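Local coordinates for folylpolyglutamate synthase protein FOLC (Mycobacterium tuberculosis, PDB 2VOS) that probably adds glutamate to dihydropteroate and to tetrahydrofolate in ATP-dependent ligase reactions, and is seen here with ADP bound, at residues Glu215-Gly218 with Ile219-Arg222; Arg410-Asp413 with Val414-Ala418; Glu434-Arg437 with Asp438-Val442. All blocks are in the same frame, centred on the assembly; numbering follows the deposited sequence.

Interaction 1: residues Glu215-Gly218 with Ile219-Arg222; sequences EKAG and IITR
Ile220 folds back against Ala217 near the end of helix 209-217. The backbone makes a type I beta turn from Ala217 to Ile220. Its bond runs from Ile220 N to Ala217 O at 2.9 Å. The donor stands above the carbonyl plane, 47° out of it. A weak bond from Ile219 N to Lys216 O, at 3.4 Å, comes just before it in the chain.

Both isoleucines lay CG1 beside a carbonyl oxygen of the helix end, but with different first torsions. In Ile220, CG1 lies beside the backbone N (chi1 -58°), which brings it alongside Ala217 O, at 3.6 Å. CD1 then reaches to 4.3 Å from Ala217 CB. Ile219 holds CG1 between its own N and carbonyl carbon (chi1 70°), and CG1 rests 3.6 Å from Lys216 O. Thr221 touches more lightly, with CG2 4.0 Å from Gly218 O; its OG1 is hydrogen-bonded to Asn188.

The turn is buried in the Mur ligase middle domain. Ile219 packs on strands 66-70 and 191-194 of the mixed sheet. Ala217 and Ile220 meet helix 239-251, and Ile220 also touches Ala192 of strand 191-194.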
ATOM      1  N   GLU A 215      -6.216 -11.643  13.036  1.00 41.01           N
ATOM      2  CA  GLU A 215      -5.862 -10.302  13.372  1.00 42.36           C
ATOM      3  C   GLU A 215      -6.445  -9.274  12.365  1.00 42.28           C
ATOM      4  O   GLU A 215      -7.023  -8.235  12.770  1.00 44.39           O
ATOM      5  CB  GLU A 215      -4.331 -10.155  13.401  1.00 42.95           C
ATOM      6  CG  GLU A 215      -3.915  -8.849  14.037  1.00 44.32           C
ATOM      7  CD  GLU A 215      -2.405  -8.665  14.075  1.00 52.57           C
ATOM      8  OE1 GLU A 215      -1.669  -9.437  13.409  1.00 55.83           O
ATOM      9  OE2 GLU A 215      -1.959  -7.714  14.749  1.00 53.45           O
ATOM     10  N   LYS A 216      -6.274  -9.519  11.070  1.00 42.08           N
ATOM     11  CA  LYS A 216      -6.802  -8.567  10.059  1.00 43.60           C
ATOM     12  C   LYS A 216      -8.315  -8.469  10.122  1.00 44.00           C
ATOM     13  O   LYS A 216      -8.878  -7.417   9.827  1.00 45.15           O
ATOM     14  CB  LYS A 216      -6.359  -8.950   8.653  1.00 43.05           C
ATOM     15  CG  LYS A 216      -4.815  -9.105   8.612  1.00 44.98           C
ATOM     16  CD  LYS A 216      -4.354  -9.353   7.188  1.00 45.02           C
ATOM     17  CE  LYS A 216      -2.849  -9.681   7.136  1.00 46.97           C
ATOM     18  NZ  LYS A 216      -2.036  -8.506   7.614  1.00 40.91           N
ATOM     19  N   ALA A 217      -8.975  -9.580  10.465  1.00 42.27           N
ATOM     20  CA  ALA A 217     -10.416  -9.612  10.552  1.00 41.89           C
ATOM     21  C   ALA A 217     -10.906  -8.705  11.664  1.00 42.28           C
ATOM     22  O   ALA A 217     -12.098  -8.375  11.708  1.00 42.82           O
ATOM     23  CB  ALA A 217     -10.901 -11.029  10.793  1.00 42.03           C
ATOM     24  N   GLY A 218     -10.018  -8.308  12.577  1.00 41.90           N
ATOM     25  CA  GLY A 218     -10.447  -7.442  13.678  1.00 41.61           C
ATOM     26  C   GLY A 218     -10.995  -6.083  13.219  1.00 42.25           C
ATOM     27  O   GLY A 218     -11.572  -5.357  14.017  1.00 42.95           O
ATOM     28  N   ILE A 219     -10.878  -5.729  11.934  1.00 39.73           N
ATOM     29  CA  ILE A 219     -11.468  -4.459  11.525  1.00 39.65           C
ATOM     30  C   ILE A 219     -12.944  -4.620  11.118  1.00 40.16           C
ATOM     31  O   ILE A 219     -13.641  -3.623  10.821  1.00 40.70           O
ATOM     32  CB  ILE A 219     -10.647  -3.743  10.372  1.00 39.04           C
ATOM     33  CG1 ILE A 219     -10.786  -4.521   9.033  1.00 39.06           C
ATOM     34  CG2 ILE A 219      -9.180  -3.519  10.817  1.00 36.34           C
ATOM     35  CD1 ILE A 219     -10.525  -3.647   7.780  1.00 38.00           C
ATOM     36  N   ILE A 220     -13.414  -5.859  11.047  1.00 38.96           N
ATOM     37  CA  ILE A 220     -14.819  -6.083  10.719  1.00 40.42           C
ATOM     38  C   ILE A 220     -15.579  -6.016  12.061  1.00 42.65           C
ATOM     39  O   ILE A 220     -15.436  -6.934  12.880  1.00 41.95           O
ATOM     40  CB  ILE A 220     -15.028  -7.511  10.084  1.00 40.80           C
ATOM     41  CG1 ILE A 220     -14.168  -7.712   8.813  1.00 41.00           C
ATOM     42  CG2 ILE A 220     -16.512  -7.780   9.784  1.00 36.89           C
ATOM     43  CD1 ILE A 220     -13.964  -9.212   8.412  1.00 37.65           C
ATOM     44  N   THR A 221     -16.384  -4.972  12.291  1.00 44.32           N
ATOM     45  CA  THR A 221     -17.004  -4.743  13.612  1.00 47.34           C
ATOM     46  C   THR A 221     -18.522  -4.708  13.509  1.00 49.08           C
ATOM     47  O   THR A 221     -19.050  -4.328  12.450  1.00 50.65           O
ATOM     48  CB  THR A 221     -16.518  -3.401  14.218  1.00 47.49           C
ATOM     49  OG1 THR A 221     -16.939  -2.340  13.366  1.00 49.21           O
ATOM     50  CG2 THR A 221     -15.009  -3.339  14.247  1.00 46.03           C
ATOM     51  N   ARG A 222     -19.226  -5.065  14.574  1.00 50.40           N
ATOM     52  CA  ARG A 222     -20.695  -5.001  14.569  1.00 52.50           C
ATOM     53  C   ARG A 222     -21.140  -3.534  14.477  1.00 53.31           C
ATOM     54  O   ARG A 222     -20.570  -2.667  15.141  1.00 53.91           O
ATOM     55  CB  ARG A 222     -21.262  -5.669  15.811  1.00 52.69           C
ATOM     56  CG  ARG A 222     -22.814  -5.610  15.914  1.00 56.46           C
ATOM     57  CD  ARG A 222     -23.373  -6.671  16.887  1.00 63.87           C
ATOM     58  NE  ARG A 222     -24.836  -6.627  17.083  1.00 67.90           N
ATOM     59  CZ  ARG A 222     -25.767  -6.575  16.117  1.00 72.01           C
ATOM     60  NH1 ARG A 222     -25.424  -6.516  14.830  1.00 73.45           N
ATOM     61  NH2 ARG A 222     -27.067  -6.567  16.438  1.00 72.44           N
TER

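Interaction 2: residues Arg410-Asp413 with Val414-Ala418; sequences RALD and VEALA
The backbone runs from an extended approach at Leu412 and Asp413 straight into the first turn of helix 414-425, and Leu417 N donates to Asp413 O at 3.0 Å, nearly along the C=O axis. This is an N-capped helix start, with Asp413 as the N-cap. Its side chain accepts from Ala416 N through OD2, at 3.2 Å and with an N-H...O angle of 155°. The amide meets OD2 from above the carboxylate plane, 54° out of it. Asp413 CG sits between its own N and carbonyl carbon (chi1 65°), which swings the carboxylate over the helix end. Asp413 thus takes two amides of the first turn, Leu417 N on its main-chain O and Ala416 N on OD2. A negative group here would probably also be favoured by the helix dipole.

Glu415 folds back toward the same carboxylate. Its chain bends at chi2, and OE1 comes to 3.3 Å from Asp413 OD2. The two side chains cross at about a right angle. Both oxygens are acceptors of like charge, so the approach is probably somewhat unfavourable, though both residues are exposed and water can screen the charges.

Below the cap, Leu412 leans against the helix with apolar atoms only. CG meets Ala416 CB at 4.0 Å. Leu417 is buried, and both leucines also touch Val387 of helix 387-394. Leu417 reaches Val403 of strand 400-403 as well, so the start of the helix is joined to the sheet of the glutamate ligase domain. Leu412 crosses Leu417 obliquely, with CD2 of Leu412 4.1 Å from CD1 of Leu417. The other oxygen of the cap, Asp413 OD1, lies 3.3 Å from Ala416 CB.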
ATOM      1  N   ARG A 410      16.635  -0.153   8.954  1.00 44.17           N
ATOM      2  CA  ARG A 410      16.099  -1.498   9.059  1.00 44.35           C
ATOM      3  C   ARG A 410      16.487  -2.285   7.797  1.00 43.93           C
ATOM      4  O   ARG A 410      16.179  -3.465   7.677  1.00 43.91           O
ATOM      5  CB  ARG A 410      14.567  -1.417   9.269  1.00 44.10           C
ATOM      6  N   ALA A 411      17.196  -1.651   6.863  1.00 42.71           N
ATOM      7  CA  ALA A 411      17.510  -2.360   5.618  1.00 43.19           C
ATOM      8  C   ALA A 411      18.538  -3.447   5.895  1.00 43.62           C
ATOM      9  O   ALA A 411      19.353  -3.303   6.772  1.00 43.24           O
ATOM     10  CB  ALA A 411      18.029  -1.401   4.530  1.00 43.07           C
ATOM     11  N   LEU A 412      18.481  -4.535   5.153  1.00 43.72           N
ATOM     12  CA  LEU A 412      19.521  -5.568   5.222  1.00 45.06           C
ATOM     13  C   LEU A 412      20.849  -5.005   4.691  1.00 45.15           C
ATOM     14  O   LEU A 412      20.889  -4.288   3.692  1.00 42.67           O
ATOM     15  CB  LEU A 412      19.047  -6.725   4.371  1.00 45.30           C
ATOM     16  CG  LEU A 412      19.504  -8.155   4.603  1.00 49.48           C
ATOM     17  CD1 LEU A 412      19.291  -8.601   6.073  1.00 48.74           C
ATOM     18  CD2 LEU A 412      18.694  -9.014   3.584  1.00 50.34           C
ATOM     19  N   ASP A 413      21.970  -5.330   5.339  1.00 45.98           N
ATOM     20  CA  ASP A 413      23.200  -4.734   4.882  1.00 47.46           C
ATOM     21  C   ASP A 413      23.573  -5.363   3.543  1.00 46.31           C
ATOM     22  O   ASP A 413      23.123  -6.450   3.233  1.00 45.17           O
ATOM     23  CB  ASP A 413      24.287  -4.890   5.933  1.00 50.18           C
ATOM     24  CG  ASP A 413      24.631  -6.313   6.137  1.00 56.65           C
ATOM     25  OD1 ASP A 413      23.825  -7.013   6.811  1.00 64.53           O
ATOM     26  OD2 ASP A 413      25.671  -6.738   5.565  1.00 64.57           O
ATOM     27  N   VAL A 414      24.357  -4.646   2.738  1.00 46.39           N
ATOM     28  CA  VAL A 414      24.685  -5.041   1.374  1.00 46.60           C
ATOM     29  C   VAL A 414      25.301  -6.451   1.248  1.00 46.61           C
ATOM     30  O   VAL A 414      24.958  -7.236   0.338  1.00 45.71           O
ATOM     31  CB  VAL A 414      25.619  -3.984   0.733  1.00 47.07           C
ATOM     32  CG1 VAL A 414      25.992  -4.386  -0.639  1.00 46.92           C
ATOM     33  CG2 VAL A 414      24.902  -2.622   0.688  1.00 49.52           C
ATOM     34  N   GLU A 415      26.197  -6.762   2.173  1.00 46.16           N
ATOM     35  CA  GLU A 415      26.891  -8.020   2.161  1.00 47.37           C
ATOM     36  C   GLU A 415      25.898  -9.158   2.446  1.00 45.94           C
ATOM     37  O   GLU A 415      25.900 -10.203   1.789  1.00 45.27           O
ATOM     38  CB  GLU A 415      28.054  -7.976   3.183  1.00 48.55           C
ATOM     39  CG  GLU A 415      29.045  -6.796   2.888  1.00 54.85           C
ATOM     40  CD  GLU A 415      28.821  -5.482   3.747  1.00 59.51           C
ATOM     41  OE1 GLU A 415      27.706  -4.869   3.817  1.00 52.06           O
ATOM     42  OE2 GLU A 415      29.847  -5.064   4.350  1.00 63.59           O
ATOM     43  N   ALA A 416      25.011  -8.951   3.405  1.00 44.85           N
ATOM     44  CA  ALA A 416      24.043 -10.000   3.670  1.00 44.35           C
ATOM     45  C   ALA A 416      23.125 -10.180   2.450  1.00 43.43           C
ATOM     46  O   ALA A 416      22.790 -11.308   2.098  1.00 43.04           O
ATOM     47  CB  ALA A 416      23.219  -9.697   4.954  1.00 44.79           C
ATOM     48  N   LEU A 417      22.714  -9.076   1.815  1.00 42.14           N
ATOM     49  CA  LEU A 417      21.765  -9.161   0.693  1.00 41.20           C
ATOM     50  C   LEU A 417      22.476  -9.777  -0.552  1.00 41.74           C
ATOM     51  O   LEU A 417      21.901 -10.584  -1.302  1.00 41.17           O
ATOM     52  CB  LEU A 417      21.194  -7.776   0.368  1.00 39.44           C
ATOM     53  CG  LEU A 417      20.150  -7.702  -0.762  1.00 40.18           C
ATOM     54  CD1 LEU A 417      19.035  -8.702  -0.447  1.00 38.18           C
ATOM     55  CD2 LEU A 417      19.581  -6.295  -0.955  1.00 36.85           C
ATOM     56  N   ALA A 418      23.720  -9.371  -0.768  1.00 41.73           N
ATOM     57  CA  ALA A 418      24.534  -9.943  -1.831  1.00 43.25           C
ATOM     58  C   ALA A 418      24.662 -11.490  -1.737  1.00 43.84           C
ATOM     59  O   ALA A 418      24.580 -12.203  -2.734  1.00 43.69           O
ATOM     60  CB  ALA A 418      25.970  -9.320  -1.780  1.00 43.10           C
TER

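Interaction 3: residues Glu434-Arg437 with Asp438-Val442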
ATOM      1  N   GLU A 434      27.259   0.764  -2.980  1.00 48.72           N
ATOM      2  CA  GLU A 434      27.152   1.286  -1.619  1.00 49.93           C
ATOM      3  C   GLU A 434      25.849   2.022  -1.387  1.00 49.69           C
ATOM      4  O   GLU A 434      25.357   2.082  -0.238  1.00 50.86           O
ATOM      5  CB  GLU A 434      28.325   2.214  -1.285  1.00 51.22           C
ATOM      6  CG  GLU A 434      29.722   1.529  -1.321  1.00 57.46           C
ATOM      7  CD  GLU A 434      30.857   2.452  -0.811  1.00 66.07           C
ATOM      8  OE1 GLU A 434      30.568   3.445  -0.086  1.00 69.54           O
ATOM      9  OE2 GLU A 434      32.046   2.191  -1.131  1.00 68.30           O
ATOM     10  N   ASN A 435      25.287   2.621  -2.441  1.00 47.62           N
ATOM     11  CA  ASN A 435      24.051   3.364  -2.275  1.00 46.83           C
ATOM     12  C   ASN A 435      23.229   3.318  -3.567  1.00 46.54           C
ATOM     13  O   ASN A 435      23.696   2.859  -4.635  1.00 45.23           O
ATOM     14  CB  ASN A 435      24.337   4.813  -1.860  1.00 48.10           C
ATOM     15  CG  ASN A 435      25.146   5.558  -2.896  1.00 46.13           C
ATOM     16  OD1 ASN A 435      24.758   5.620  -4.063  1.00 46.90           O
ATOM     17  ND2 ASN A 435      26.280   6.093  -2.489  1.00 46.49           N
ATOM     18  N   LEU A 436      21.995   3.763  -3.450  1.00 46.11           N
ATOM     19  CA  LEU A 436      21.043   3.657  -4.507  1.00 46.12           C
ATOM     20  C   LEU A 436      21.440   4.375  -5.789  1.00 46.54           C
ATOM     21  O   LEU A 436      21.208   3.860  -6.908  1.00 46.35           O
ATOM     22  CB  LEU A 436      19.690   4.175  -3.992  1.00 46.58           C
ATOM     23  CG  LEU A 436      18.542   3.924  -4.935  1.00 47.92           C
ATOM     24  CD1 LEU A 436      18.384   2.431  -5.165  1.00 47.28           C
ATOM     25  CD2 LEU A 436      17.210   4.523  -4.371  1.00 50.74           C
ATOM     26  N   ARG A 437      21.983   5.587  -5.670  1.00 47.23           N
ATOM     27  CA  ARG A 437      22.410   6.283  -6.863  1.00 48.43           C
ATOM     28  C   ARG A 437      23.522   5.507  -7.556  1.00 47.44           C
ATOM     29  O   ARG A 437      23.502   5.337  -8.762  1.00 46.34           O
ATOM     30  CB  ARG A 437      22.880   7.701  -6.518  1.00 50.80           C
ATOM     31  CG  ARG A 437      23.223   8.576  -7.734  1.00 57.85           C
ATOM     32  CD  ARG A 437      23.534  10.045  -7.289  1.00 67.44           C
ATOM     33  NE  ARG A 437      22.484  10.548  -6.379  1.00 72.83           N
ATOM     34  CZ  ARG A 437      22.460  11.771  -5.847  1.00 76.65           C
ATOM     35  NH1 ARG A 437      23.438  12.646  -6.130  1.00 79.13           N
ATOM     36  NH2 ARG A 437      21.469  12.128  -5.028  1.00 76.90           N
ATOM     37  N   ASP A 438      24.502   5.042  -6.798  1.00 46.63           N
ATOM     38  CA  ASP A 438      25.541   4.193  -7.377  1.00 46.67           C
ATOM     39  C   ASP A 438      24.919   2.944  -8.075  1.00 45.99           C
ATOM     40  O   ASP A 438      25.353   2.559  -9.177  1.00 47.24           O
ATOM     41  CB  ASP A 438      26.524   3.722  -6.291  1.00 47.01           C
ATOM     42  CG  ASP A 438      27.582   4.800  -5.878  1.00 48.72           C
ATOM     43  OD1 ASP A 438      27.552   5.981  -6.327  1.00 44.63           O
ATOM     44  OD2 ASP A 438      28.467   4.402  -5.078  1.00 51.93           O
ATOM     45  N   ALA A 439      23.961   2.297  -7.413  1.00 43.83           N
ATOM     46  CA  ALA A 439      23.364   1.054  -7.903  1.00 43.72           C
ATOM     47  C   ALA A 439      22.677   1.319  -9.227  1.00 43.99           C
ATOM     48  O   ALA A 439      22.844   0.548 -10.166  1.00 42.79           O
ATOM     49  CB  ALA A 439      22.374   0.490  -6.946  1.00 41.73           C
ATOM     50  N   ILE A 440      21.969   2.441  -9.324  1.00 44.36           N
ATOM     51  CA  ILE A 440      21.351   2.779 -10.607  1.00 45.65           C
ATOM     52  C   ILE A 440      22.405   3.009 -11.709  1.00 47.01           C
ATOM     53  O   ILE A 440      22.178   2.707 -12.905  1.00 46.76           O
ATOM     54  CB  ILE A 440      20.337   3.938 -10.496  1.00 45.53           C
ATOM     55  CG1 ILE A 440      19.129   3.477  -9.662  1.00 43.96           C
ATOM     56  CG2 ILE A 440      19.838   4.355 -11.888  1.00 46.40           C
ATOM     57  CD1 ILE A 440      18.351   4.588  -9.017  1.00 44.71           C
ATOM     58  N   ASP A 441      23.548   3.571 -11.324  1.00 47.64           N
ATOM     59  CA  ASP A 441      24.569   3.819 -12.321  1.00 48.53           C
ATOM     60  C   ASP A 441      25.113   2.460 -12.764  1.00 47.73           C
ATOM     61  O   ASP A 441      25.388   2.255 -13.940  1.00 47.99           O
ATOM     62  CB  ASP A 441      25.716   4.727 -11.772  1.00 50.39           C
ATOM     63  CG  ASP A 441      25.324   6.240 -11.689  1.00 53.99           C
ATOM     64  OD1 ASP A 441      24.225   6.662 -12.157  1.00 57.78           O
ATOM     65  OD2 ASP A 441      26.122   7.016 -11.127  1.00 59.83           O
ATOM     66  N   VAL A 442      25.317   1.548 -11.814  1.00 46.21           N
ATOM     67  CA  VAL A 442      25.766   0.210 -12.176  1.00 45.30           C
ATOM     68  C   VAL A 442      24.759  -0.443 -13.135  1.00 44.97           C
ATOM     69  O   VAL A 442      25.162  -0.947 -14.209  1.00 45.20           O
ATOM     70  CB  VAL A 442      26.078  -0.675 -10.942  1.00 44.26           C
ATOM     71  CG1 VAL A 442      26.448  -2.104 -11.360  1.00 46.53           C
ATOM     72  CG2 VAL A 442      27.263  -0.080 -10.146  1.00 46.74           C
TER
HETATM   73  O   HOH W   1      29.003   1.882  -4.863  1.00 50.30           O
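Asn435 reaches forward to Asp438 and caps the start of helix 436-451. Asn435 OD1 accepts from Asp438 N at 2.8 Å, and the N-H...O angle of 174° makes this bond nearly straight. The side chain gets there because CG lies between the backbone N and carbonyl carbon of Asn435 (chi1 61°). Its main-chain O takes Ala439 N, also at 2.8 Å and in the carbonyl plane. The N-cap residue thus satisfies two amides of the first turn.

Asp438 turns back toward the cap. Its CG is anti to its own carbonyl carbon, which lays the carboxylate beside the Asn435 amide. The two groups are tilted 47° apart, and Asn435 ND2 stays 3.8 Å from Asp438 OD2. A water joins that oxygen to the chain ahead of the helix: it donates to Asp438 OD2 at 2.6 Å and accepts from Glu434 N at 2.8 Å. The carboxylate is in this way tied to the residue before the cap.

Leu436, right after the cap, meets Ile440 one turn later, with CG of Leu436 4.1 Å from CD1 of Ile440. Ile440 CG1 lies beyond Leu436 O, at 3.5 Å. The backbone bond from Ile440 N to Leu436 O continues the helix.

Leu436 is buried between helix 472-481, where it meets Ala477, Ala478 and Leu481, and Val378 of strand 374-379. Ala439 also rests on Val378 and touches Val402 of strand 400-403. This face of the helix therefore packs against the six-stranded mixed sheet of the glutamate ligase domain.

How the interactions relate
The three contacts follow one another along the chain. Interaction 1 belongs to the Mur ligase middle domain, and interactions 2 and 3 to the glutamate ligase domain. The centre of interaction 1 is about 35 Å from that of interaction 2 and about 42 Å from that of interaction 3. Interactions 2 and 3 have centres about 14 Å apart and do not touch. They start successive helices, 414-425 and 436-451, with strand 430-432 between them. Both helices pack on strand 400-403 of one mixed sheet. The ADP pocket draws on both domains, with Asn301 and Arg338 among its residues, so the contacts lie in two parts that contribute to it.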